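Local atomic coordinates of lipase aflb (Neosartorya fumigata, PDB entry 6IDY), a protein that probably hydrolyses ester bonds of lipids as a fungal lipase with an alpha/beta-hydrolase core. Residues L82-E87 against T360-L365. Sequence-based numbering, arbitrary orientation.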
# COMPACT_ATOMS: atom_id res chain seq x y z
N LEU A 82 -6.82 7.47 -13.22
CA LEU A 82 -6.37 8.49 -14.16
C LEU A 82 -7.00 9.87 -13.90
O LEU A 82 -6.29 10.87 -13.91
CB LEU A 82 -6.54 8.05 -15.63
CG LEU A 82 -5.75 6.81 -16.10
CD1 LEU A 82 -6.13 6.42 -17.52
CD2 LEU A 82 -4.24 7.03 -16.02
N LYS A 83 -8.33 9.91 -13.62
CA LYS A 83 -9.02 11.17 -13.33
C LYS A 83 -8.52 11.76 -12.03
O LYS A 83 -8.20 12.95 -11.99
CB LYS A 83 -10.55 11.02 -13.32
CG LYS A 83 -11.27 12.36 -13.16
CD LYS A 83 -12.78 12.23 -13.18
CE LYS A 83 -13.44 13.56 -12.90
NZ LYS A 83 -14.92 13.46 -12.87
N MET A 84 -8.41 10.93 -10.97
CA MET A 84 -7.90 11.36 -9.67
C MET A 84 -6.50 11.99 -9.81
O MET A 84 -6.30 13.11 -9.36
CB MET A 84 -7.88 10.18 -8.67
CG MET A 84 -7.57 10.59 -7.24
SD MET A 84 -8.90 11.52 -6.47
CE MET A 84 -8.02 12.37 -5.20
N THR A 85 -5.58 11.30 -10.50
CA THR A 85 -4.19 11.74 -10.72
C THR A 85 -4.11 13.07 -11.47
O THR A 85 -3.34 13.94 -11.08
CB THR A 85 -3.34 10.63 -11.37
OG1 THR A 85 -3.56 9.41 -10.66
CG2 THR A 85 -1.85 10.95 -11.35
N ARG A 86 -4.93 13.23 -12.52
CA ARG A 86 -4.99 14.46 -13.32
C ARG A 86 -5.54 15.64 -12.49
O ARG A 86 -4.96 16.72 -12.52
CB ARG A 86 -5.85 14.24 -14.58
CG ARG A 86 -5.89 15.44 -15.53
CD ARG A 86 -7.24 15.58 -16.21
NE ARG A 86 -7.26 14.99 -17.55
CZ ARG A 86 -7.73 13.78 -17.83
NH1 ARG A 86 -8.23 13.01 -16.88
NH2 ARG A 86 -7.69 13.33 -19.08
N GLU A 87 -6.65 15.42 -11.77
CA GLU A 87 -7.33 16.46 -10.98
C GLU A 87 -6.56 16.92 -9.74
O GLU A 87 -6.74 18.07 -9.33
CB GLU A 87 -8.76 16.03 -10.61
CG GLU A 87 -9.71 15.94 -11.79
CD GLU A 87 -9.81 17.18 -12.66
OE1 GLU A 87 -10.00 18.28 -12.11
OE2 GLU A 87 -9.70 17.04 -13.90
N THR A 360 -9.82 8.59 0.11
CA THR A 360 -9.44 7.87 -1.10
C THR A 360 -8.70 6.56 -0.73
O THR A 360 -8.50 6.26 0.45
CB THR A 360 -8.54 8.78 -1.93
OG1 THR A 360 -7.45 9.19 -1.11
CG2 THR A 360 -9.27 10.01 -2.47
N HIS A 361 -8.31 5.79 -1.76
CA HIS A 361 -7.55 4.54 -1.62
C HIS A 361 -6.29 4.84 -0.80
O HIS A 361 -6.01 4.15 0.18
CB HIS A 361 -7.19 4.04 -3.02
CG HIS A 361 -6.46 2.73 -3.05
ND1 HIS A 361 -7.09 1.54 -2.72
CD2 HIS A 361 -5.21 2.46 -3.46
CE1 HIS A 361 -6.18 0.60 -2.90
NE2 HIS A 361 -5.04 1.11 -3.35
N GLU A 362 -5.55 5.91 -1.18
CA GLU A 362 -4.35 6.42 -0.51
C GLU A 362 -4.72 7.16 0.78
O GLU A 362 -3.98 7.07 1.75
CB GLU A 362 -3.49 7.31 -1.46
CG GLU A 362 -4.14 8.58 -2.02
CD GLU A 362 -5.17 8.43 -3.13
OE1 GLU A 362 -5.40 7.29 -3.59
OE2 GLU A 362 -5.76 9.45 -3.54
N GLY A 363 -5.87 7.83 0.79
CA GLY A 363 -6.39 8.60 1.92
C GLY A 363 -6.59 7.85 3.21
O GLY A 363 -6.51 8.45 4.28
N VAL A 364 -6.85 6.53 3.14
CA VAL A 364 -7.03 5.71 4.35
C VAL A 364 -5.71 5.71 5.19
O VAL A 364 -5.77 5.61 6.42
CB VAL A 364 -7.62 4.29 4.07
CG1 VAL A 364 -7.96 3.56 5.37
CG2 VAL A 364 -8.86 4.38 3.19
N LEU A 365 -4.54 5.92 4.53
CA LEU A 365 -3.23 6.01 5.20
C LEU A 365 -3.15 7.18 6.20
O LEU A 365 -2.36 7.14 7.14
CB LEU A 365 -2.09 6.11 4.18
CG LEU A 365 -1.84 4.88 3.30
CD1 LEU A 365 -0.99 5.26 2.08
CD2 LEU A 365 -1.20 3.74 4.09
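Met84 and Thr360 mark the closest approach of the two backbones, and even there the CA atoms stand 9.4 Å apart; the gap is spanned mainly by Met84, with Glu362 reaching from the other side. Residues 82-87 form a continuous helical piece of helix 81-90; residues 360-365 are a turn running into a 3-10 segment, within the loop that leads to helix 368-379. With CG anti to the backbone N (chi1 -171°) the Met84 chain leaves the helix, then bends at chi2, and the terminal methyl ends against two residues of the turn, Thr360 and Glu362. There CE meets Thr360 CG2 at 3.8 Å, methyl against methyl, the two side chains crossing at about a right angle. The same CE lies 4.0 Å from Glu362 OE2, a van der Waals touch to a carboxylate oxygen. Unbranched and flexible, methionine can carry a methyl across this distance into a buried spot; Leu415 of helix 414-424 touches both Met84 and Glu362.

Threonine suits its place by having two unlike branches, a methyl and a hydroxyl. While CG2 receives the methionine, OG1 turns back into the turn and accepts the amide of Gly363, with 2.8 Å between Gly363 N and Thr360 OG1 and a bent N-H...O angle of 134°. OG1 is also hydrogen-bonded to Glu412, so this buried hydroxyl is gripped twice. Glycine suits position 363 because the backbone N of Thr360 sits where a side chain would start.

The bond to the amide three residues on makes an ST motif, and His361 lies within its span. That histidine is hydrogen-bonded to Ser233 through NE2 and to Asp318 through ND1, an arrangement consistent with the Ser-His-Asp catalytic triad of an alpha/beta-hydrolase lipase; a single side chain of helix 81-90 rests on the loop carrying this probable catalytic histidine.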